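Local coordinates for cation efflux system protein CusF (Escherichia coli, PDB 3E6Z) that binds one copper ion per polypeptide as a periplasmic metallochaperone of the Cus efflux system, which gives resistance to copper and silver, at residues 8-13 with 25-31; 50-54 with 74-78. The protein carries 1 engineered substitution. One frame throughout, in Å; residues are numbered along the deposited sequence. Where two conformers were deposited one is given.

Contact 1: residues 8-13 with 25-31. With CU (copper (II) ion), chain B.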
ATOM      1  N   ILE A   8       3.190   7.278   3.734  1.00 10.47           N
ATOM      2  CA  ILE A   8       4.238   6.649   2.912  1.00 11.21           C
ATOM      3  C   ILE A   8       3.666   6.392   1.549  1.00 10.69           C
ATOM      4  O   ILE A   8       2.608   5.811   1.416  1.00 11.06           O
ATOM      5  CB  ILE A   8       4.734   5.394   3.550  1.00 11.84           C
ATOM      6  CG1 ILE A   8       5.280   5.646   4.973  1.00 13.23           C
ATOM      7  CG2 ILE A   8       5.837   4.780   2.704  1.00 12.18           C
ATOM      8  CD1 ILE A   8       5.569   4.461   5.764  1.00 14.56           C
ATOM      9  N   SER A   9       4.366   6.912   0.515  1.00 10.68           N
ATOM     10  CA  SER A   9       3.954   6.647  -0.871  0.50 10.96           C
ATOM     11  C   SER A   9       4.816   5.554  -1.470  1.00 10.61           C
ATOM     12  O   SER A   9       5.976   5.407  -1.166  1.00 12.51           O
ATOM     13  CB  SER A   9       4.108   7.829  -1.804  0.50 11.76           C
ATOM     14  OG  SER A   9       3.511   9.002  -1.371  0.50 12.56           O
ATOM     15  N   ALA A  10       4.177   4.715  -2.275  1.00 10.23           N
ATOM     16  CA  ALA A  10       4.880   3.604  -2.887  1.00 10.44           C
ATOM     17  C   ALA A  10       4.230   3.206  -4.170  1.00 10.72           C
ATOM     18  O   ALA A  10       3.161   3.610  -4.534  1.00 11.02           O
ATOM     19  CB  ALA A  10       4.908   2.464  -1.967  1.00 11.65           C
ATOM     20  N   THR A  11       4.985   2.384  -4.918  1.00 10.84           N
ATOM     21  CA  THR A  11       4.438   1.682  -6.080  1.00 11.01           C
ATOM     22  C   THR A  11       4.684   0.203  -5.938  1.00 10.67           C
ATOM     23  O   THR A  11       5.478  -0.232  -5.112  1.00 11.55           O
ATOM     24  CB  THR A  11       5.107   2.248  -7.420  1.00 12.26           C
ATOM     25  OG1 THR A  11       6.543   2.085  -7.366  1.00 13.21           O
ATOM     26  CG2 THR A  11       4.826   3.712  -7.700  1.00 13.27           C
ATOM     27  N   GLY A  12       3.938  -0.597  -6.718  1.00 10.65           N
ATOM     28  CA  GLY A  12       4.155  -2.048  -6.639  1.00 11.21           C
ATOM     29  C   GLY A  12       3.210  -2.788  -7.587  1.00 10.68           C
ATOM     30  O   GLY A  12       2.612  -2.149  -8.421  1.00 11.94           O
ATOM     31  N   VAL A  13       3.143  -4.080  -7.312  1.00 10.43           N
ATOM     32  CA  VAL A  13       2.264  -4.944  -8.129  1.00  9.80           C
ATOM     33  C   VAL A  13       1.327  -5.677  -7.130  1.00 10.40           C
ATOM     34  O   VAL A  13       1.768  -6.268  -6.148  1.00 10.82           O
ATOM     35  CB  VAL A  13       3.073  -5.987  -8.930  1.00 10.51           C
ATOM     36  CG1 VAL A  13       2.094  -6.978  -9.660  1.00 11.90           C
ATOM     37  CG2 VAL A  13       3.945  -5.212  -9.979  1.00 11.76           C
ATOM     38  N   THR A  25      -2.600  -7.744  -0.790  1.00 10.23           N
ATOM     39  CA  THR A  25      -1.224  -8.137  -0.692  1.00 10.77           C
ATOM     40  C   THR A  25      -0.473  -7.534  -1.923  1.00 10.68           C
ATOM     41  O   THR A  25      -0.898  -7.801  -3.074  1.00 11.63           O
ATOM     42  CB  THR A  25      -1.106  -9.666  -0.661  1.00 11.80           C
ATOM     43  OG1 THR A  25      -1.826 -10.128   0.483  1.00 13.29           O
ATOM     44  CG2 THR A  25       0.287 -10.156  -0.562  1.00 12.92           C
ATOM     45  N   ILE A  26       0.528  -6.719  -1.652  1.00  9.95           N
ATOM     46  CA  ILE A  26       1.257  -5.973  -2.686  1.00  9.99           C
ATOM     47  C   ILE A  26       2.705  -6.251  -2.571  1.00 10.10           C
ATOM     48  O   ILE A  26       3.301  -6.180  -1.464  1.00 10.52           O
ATOM     49  CB  ILE A  26       1.013  -4.427  -2.572  1.00  9.73           C
ATOM     50  CG1 ILE A  26      -0.477  -4.152  -2.628  1.00  9.52           C
ATOM     51  CG2 ILE A  26       1.829  -3.652  -3.674  1.00 10.45           C
ATOM     52  CD1 ILE A  26      -0.835  -2.614  -2.412  1.00 10.26           C
ATOM     53  N   HIS A  27       3.361  -6.539  -3.758  1.00 10.33           N
ATOM     54  CA  HIS A  27       4.807  -6.617  -3.757  1.00 10.23           C
ATOM     55  C   HIS A  27       5.312  -5.239  -4.226  1.00 10.82           C
ATOM     56  O   HIS A  27       5.143  -4.811  -5.385  1.00 11.15           O
ATOM     57  CB  HIS A  27       5.262  -7.731  -4.720  1.00 10.72           C
ATOM     58  CG  HIS A  27       6.743  -7.912  -4.655  1.00 10.66           C
ATOM     59  ND1 HIS A  27       7.327  -8.360  -3.510  1.00 11.80           N
ATOM     60  CD2 HIS A  27       7.734  -7.647  -5.574  1.00 10.94           C
ATOM     61  CE1 HIS A  27       8.641  -8.379  -3.727  1.00 11.89           C
ATOM     62  NE2 HIS A  27       8.913  -7.944  -4.952  1.00 11.62           N
ATOM     63  N   HIS A  28       5.779  -4.436  -3.227  1.00 10.96           N
ATOM     64  CA  HIS A  28       6.137  -3.053  -3.487  1.00 10.51           C
ATOM     65  C   HIS A  28       7.605  -2.900  -3.974  1.00 11.09           C
ATOM     66  O   HIS A  28       8.462  -3.716  -3.603  1.00 11.85           O
ATOM     67  CB  HIS A  28       5.815  -2.142  -2.267  1.00 10.58           C
ATOM     68  CG  HIS A  28       6.703  -2.343  -1.053  1.00 10.83           C
ATOM     69  ND1 HIS A  28       8.027  -2.025  -1.022  1.00 11.69           N
ATOM     70  CD2 HIS A  28       6.413  -2.693   0.239  1.00 11.38           C
ATOM     71  CE1 HIS A  28       8.523  -2.186   0.226  1.00 11.60           C
ATOM     72  NE2 HIS A  28       7.552  -2.603   1.046  1.00 11.86           N
ATOM     73  N   ASP A  29       7.755  -1.913  -4.833  1.00 11.39           N
ATOM     74  CA  ASP A  29       9.085  -1.464  -5.304  1.00 11.41           C
ATOM     75  C   ASP A  29       9.820  -0.866  -4.140  1.00 11.83           C
ATOM     76  O   ASP A  29       9.221  -0.566  -3.082  1.00 11.91           O
ATOM     77  CB  ASP A  29       8.881  -0.469  -6.422  1.00 11.82           C
ATOM     78  CG  ASP A  29       8.058  -1.081  -7.542  1.00 12.01           C
ATOM     79  OD1 ASP A  29       8.400  -2.287  -7.955  1.00 12.99           O
ATOM     80  OD2 ASP A  29       7.215  -0.397  -8.076  1.00 13.16           O
ATOM     81  N   PRO A  30      11.148  -0.696  -4.252  1.00 11.75           N
ATOM     82  CA  PRO A  30      11.862  -0.043  -3.121  1.00 11.91           C
ATOM     83  C   PRO A  30      11.196   1.291  -2.768  1.00 11.54           C
ATOM     84  O   PRO A  30      10.722   2.051  -3.652  1.00 12.88           O
ATOM     85  CB  PRO A  30      13.300   0.099  -3.659  1.00 12.50           C
ATOM     86  CG  PRO A  30      13.407  -0.974  -4.716  1.00 12.40           C
ATOM     87  CD  PRO A  30      12.050  -1.004  -5.361  1.00 11.97           C
ATOM     88  N   ILE A  31      11.249   1.561  -1.469  1.00 12.27           N
ATOM     89  CA  ILE A  31      10.650   2.855  -0.985  1.00 12.79           C
ATOM     90  C   ILE A  31      11.763   3.739  -0.366  1.00 13.45           C
ATOM     91  O   ILE A  31      12.203   3.455   0.769  1.00 14.16           O
ATOM     92  CB  ILE A  31       9.569   2.655   0.067  1.00 12.58           C
ATOM     93  CG1 ILE A  31       8.473   1.647  -0.394  1.00 12.42           C
ATOM     94  CG2 ILE A  31       8.900   4.062   0.383  1.00 12.96           C
ATOM     95  CD1 ILE A  31       7.512   1.318   0.630  1.00 12.73           C
TER
HETATM   96 CU    CU B   1       7.861  -2.921   2.974  0.70 12.53          CU
HETATM   97  O   HOH W   1       7.632   1.948  -3.848  1.00 14.99           O
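Gly-12 and His-28 meet where the first two strands of the CusF OB-fold barrel pair as a beta hairpin. They form an antiparallel non-hydrogen-bonded pair, and their CA atoms are only 3.9 Å apart. The backbones are tight here: Gly-12 CA lies 3.2 Å from His-27 O. Next along, Val-13 and His-27 form a hydrogen-bonded pair, with both N-H groups donating to the facing carbonyl oxygens.

Beyond His-28 the chain leaves the strand, and Thr-11 and Asp-29 grip each other twice. Asp-29 N donates to Thr-11 O at 2.8 Å. Thr-11 OG1 donates to Asp-29 OD2 at 2.7 Å and meets its anti lone pair. Thr-11 OG1 sits between the backbone N and the carbonyl carbon (chi1 58°), which turns it to the carboxylate.

The interior side is apolar. Ile-31 CD1 lies 3.9 Å from Ala-10 CB, and it also covers one face of the His-28 ring, 3.6 Å above its plane and toward the rim. Ile-31 CG2 meets Ile-8 CG2, the two side chains crossing at about a right angle. The outer side is looser. There water 1 accepts from Thr-11 N and probably donates to Pro-30 O, so water links strand 8-13 to the loop after His-28.

His-28 ND1 donates to Asp-29 O at 2.8 Å, nearly in the ring plane. The other ring nitrogen, NE2, binds copper at 2.0 Å; Met-39 and Met-41 complete the protein ligands. The ND1 bond fixes the ring's rotation, and it implies that NE2 is left to give its lone pair to the metal.

Contact 2: residues 50-54 with 74-78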
ATOM      1  N   LYS A  50      -9.478   5.577  -0.274  1.00 10.91           N
ATOM      2  CA  LYS A  50      -9.992   5.888  -1.608  1.00 12.52           C
ATOM      3  C   LYS A  50      -9.506   4.846  -2.600  1.00 12.33           C
ATOM      4  O   LYS A  50      -8.418   4.866  -3.043  1.00 12.48           O
ATOM      5  CB  LYS A  50      -9.589   7.315  -2.015  1.00 19.36           C
ATOM      6  CG  LYS A  50     -10.183   8.320  -1.048  1.00 19.72           C
ATOM      7  CD  LYS A  50     -11.732   8.350  -1.070  1.00 20.63           C
ATOM      8  CE  LYS A  50     -12.399   9.590  -0.371  1.00 20.89           C
ATOM      9  NZ  LYS A  50     -12.757   9.390   1.076  1.00 21.90           N
ATOM     10  N   MET A  51     -10.395   3.873  -2.796  1.00 13.00           N
ATOM     11  CA  MET A  51     -10.149   2.796  -3.686  1.00 13.68           C
ATOM     12  C   MET A  51     -10.362   3.186  -5.151  1.00 13.38           C
ATOM     13  O   MET A  51     -11.163   4.054  -5.467  1.00 14.90           O
ATOM     14  CB  MET A  51     -11.159   1.674  -3.379  1.00 14.64           C
ATOM     15  CG  MET A  51     -10.811   0.929  -2.106  1.00 14.65           C
ATOM     16  SD  MET A  51      -9.252  -0.028  -2.166  1.00 14.71           S
ATOM     17  CE  MET A  51      -9.775  -1.345  -3.192  1.00 15.18           C
ATOM     18  N   SER A  52      -9.497   2.733  -6.099  0.60 12.52           N
ATOM     19  CA  SER A  52      -9.807   2.684  -7.519  0.60 12.86           C
ATOM     20  C   SER A  52      -9.918   1.150  -7.946  0.60 12.84           C
ATOM     21  O   SER A  52      -9.699   0.175  -7.195  0.60 11.98           O
ATOM     22  CB  SER A  52      -8.811   3.607  -8.339  0.60 14.04           C
ATOM     23  OG  SER A  52      -8.970   4.979  -7.924  0.60 14.95           O
ATOM     24  N   GLU A  53     -10.365   0.925  -9.164  1.00 13.58           N
ATOM     25  CA  GLU A  53     -10.450  -0.461  -9.684  0.50 13.40           C
ATOM     26  C   GLU A  53      -9.024  -1.002  -9.971  1.00 13.28           C
ATOM     27  O   GLU A  53      -8.233  -0.421 -10.681  1.00 15.24           O
ATOM     28  CB  GLU A  53     -11.427  -0.657 -10.856  0.50 13.33           C
ATOM     29  CG  GLU A  53     -11.328  -2.016 -11.488  0.50 13.81           C
ATOM     30  CD  GLU A  53     -12.430  -2.345 -12.479  0.50 14.37           C
ATOM     31  OE1 GLU A  53     -13.511  -1.691 -12.521  0.50 15.55           O
ATOM     32  OE2 GLU A  53     -12.185  -3.305 -13.217  0.50 16.10           O
ATOM     33  N   ILE A  54      -8.832  -2.124  -9.286  1.00 12.92           N
ATOM     34  CA  ILE A  54      -7.544  -2.873  -9.381  1.00 12.58           C
ATOM     35  C   ILE A  54      -7.809  -4.387  -9.459  1.00 12.67           C
ATOM     36  O   ILE A  54      -8.871  -4.896  -9.102  1.00 13.50           O
ATOM     37  CB  ILE A  54      -6.644  -2.558  -8.182  1.00 12.46           C
ATOM     38  CG1 ILE A  54      -7.394  -2.884  -6.881  1.00 12.95           C
ATOM     39  CG2 ILE A  54      -6.174  -1.065  -8.229  1.00 13.55           C
ATOM     40  CD1 ILE A  54      -6.460  -3.019  -5.634  1.00 13.46           C
ATOM     41  N   GLN A  74      -4.423   4.786   2.406  1.00  8.58           N
ATOM     42  CA  GLN A  74      -5.077   6.035   2.115  1.00  9.29           C
ATOM     43  C   GLN A  74      -5.772   5.968   0.739  1.00  9.74           C
ATOM     44  O   GLN A  74      -6.899   6.462   0.604  1.00 10.55           O
ATOM     45  CB  GLN A  74      -4.053   7.193   2.081  1.00  9.04           C
ATOM     46  CG  GLN A  74      -3.231   7.416   3.395  1.00  9.27           C
ATOM     47  CD  GLN A  74      -4.113   8.052   4.487  1.00  9.46           C
ATOM     48  OE1 GLN A  74      -4.868   7.331   5.153  1.00 10.10           O
ATOM     49  NE2 GLN A  74      -4.021   9.363   4.607  1.00 10.48           N
ATOM     50  N   ASP A  75      -5.062   5.394  -0.247  1.00  9.08           N
ATOM     51  CA  ASP A  75      -5.588   5.394  -1.632  1.00  9.40           C
ATOM     52  C   ASP A  75      -4.748   4.381  -2.400  1.00  9.39           C
ATOM     53  O   ASP A  75      -3.640   4.021  -1.997  1.00 10.95           O
ATOM     54  CB  ASP A  75      -5.534   6.794  -2.237  1.00 10.53           C
ATOM     55  CG  ASP A  75      -4.139   7.426  -2.125  1.00 11.31           C
ATOM     56  OD1 ASP A  75      -3.180   6.897  -2.720  1.00 12.87           O
ATOM     57  OD2 ASP A  75      -3.985   8.324  -1.253  1.00 14.40           O
ATOM     58  N   ILE A  76      -5.299   3.944  -3.537  1.00  9.47           N
ATOM     59  CA  ILE A  76      -4.573   3.034  -4.428  1.00  9.69           C
ATOM     60  C   ILE A  76      -5.243   3.212  -5.749  1.00 10.07           C
ATOM     61  O   ILE A  76      -6.423   3.294  -5.905  1.00 11.29           O
ATOM     62  CB  ILE A  76      -4.660   1.547  -3.886  1.00 10.35           C
ATOM     63  CG1 ILE A  76      -3.861   0.619  -4.844  1.00  9.98           C
ATOM     64  CG2 ILE A  76      -6.088   1.052  -3.682  1.00 11.40           C
ATOM     65  CD1 ILE A  76      -3.547  -0.668  -4.205  1.00 10.98           C
ATOM     66  N   LYS A  77      -4.389   3.205  -6.807  1.00  9.79           N
ATOM     67  CA  LYS A  77      -4.826   3.340  -8.159  0.60 10.78           C
ATOM     68  C   LYS A  77      -3.868   2.610  -9.019  1.00 11.04           C
ATOM     69  O   LYS A  77      -2.723   2.496  -8.711  1.00 11.04           O
ATOM     70  CB  LYS A  77      -4.871   4.769  -8.682  0.60 12.09           C
ATOM     71  CG  LYS A  77      -3.628   5.474  -8.779  0.60 13.02           C
ATOM     72  CD  LYS A  77      -3.908   6.796  -9.570  0.60 13.61           C
ATOM     73  CE  LYS A  77      -2.755   7.300 -10.494  0.60 13.92           C
ATOM     74  NZ  LYS A  77      -1.839   6.481 -11.333  0.60 13.95           N
ATOM     75  N   VAL A  78      -4.308   2.212 -10.239  1.00 11.43           N
ATOM     76  CA  VAL A  78      -3.352   1.644 -11.241  1.00 11.93           C
ATOM     77  C   VAL A  78      -2.394   2.779 -11.684  1.00 12.09           C
ATOM     78  O   VAL A  78      -2.781   3.930 -11.834  1.00 12.97           O
ATOM     79  CB  VAL A  78      -4.134   1.122 -12.491  1.00 12.54           C
ATOM     80  CG1 VAL A  78      -3.134   0.879 -13.710  1.00 13.31           C
ATOM     81  CG2 VAL A  78      -4.850  -0.124 -12.091  1.00 13.11           C
TER
HETATM   82  O   HOH W   2      -7.978   6.126  -5.545  1.00 19.02           O
HETATM   83  O   HOH W   3      -7.122   2.318 -10.825  1.00 16.36           O
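Lys-50 and Asp-75 form a single backbone bridge where the loop 50-54 lies along strand 70-78, an outermost strand of the sheet in this OB-fold barrel. Lys-50 N donates to Gln-74 O at 2.9 Å and almost straight (172°). Lys-50 O then accepts from Ile-76 N, and Ser-52 N makes a weak bond to Ile-76 O. The strand has a classic beta bulge here, with Gln-74 and Asp-75 both facing Asn-63.

Ile-76 is the main bump, and it fits the hollow between Met-51 and Ile-54. With CG1 anti to the backbone N (chi1 -179°), CD1 is carried to Ile-54 while CG2 is left beside Met-51. CG2 packs against Met-51 SD at 3.7 Å, the two side chains lying side by side and pointing the same way. CD1 meets Ile-54 CD1 at 4.0 Å, and there the chains cross at about a right angle. Val-60 and Phe-62 of strand 59-67 also touch Ile-76.

At the far end the Ile-54 and Val-78 side chains pass each other in opposite directions, CG2 to CG2. Val-78 CG2 also lies 3.7 Å from Glu-53 O. On the outer side Ser-52 CB rests beside Lys-77 CA, a shallow contact.

Two waters bridge the backbones. Water 2 donates to Lys-50 O and Ile-76 O. Water 3 accepts from Val-78 N at 2.9 Å and donates to Glu-53 O at 3.0 Å.

In the fold
Contacts 1 and 2 belong to one small OB-fold barrel, and their centres are about 13 Å apart. Contact 1 joins strands 8-18 and 23-28. Contact 2 lays the loop before strand 59-67 against strand 70-78, an outermost strand of the sheet. The two meet through the barrel interior, where Ile-26 CD1 lies 3.8 Å from Ile-76 CD1. Phe-62 touches side chains of both contacts, including the copper ligand His-28. Only contact 1 supplies a metal ligand. The Ile-76 side chain is about 14 Å from the copper, so contact 2 is structural packing away from the metal site.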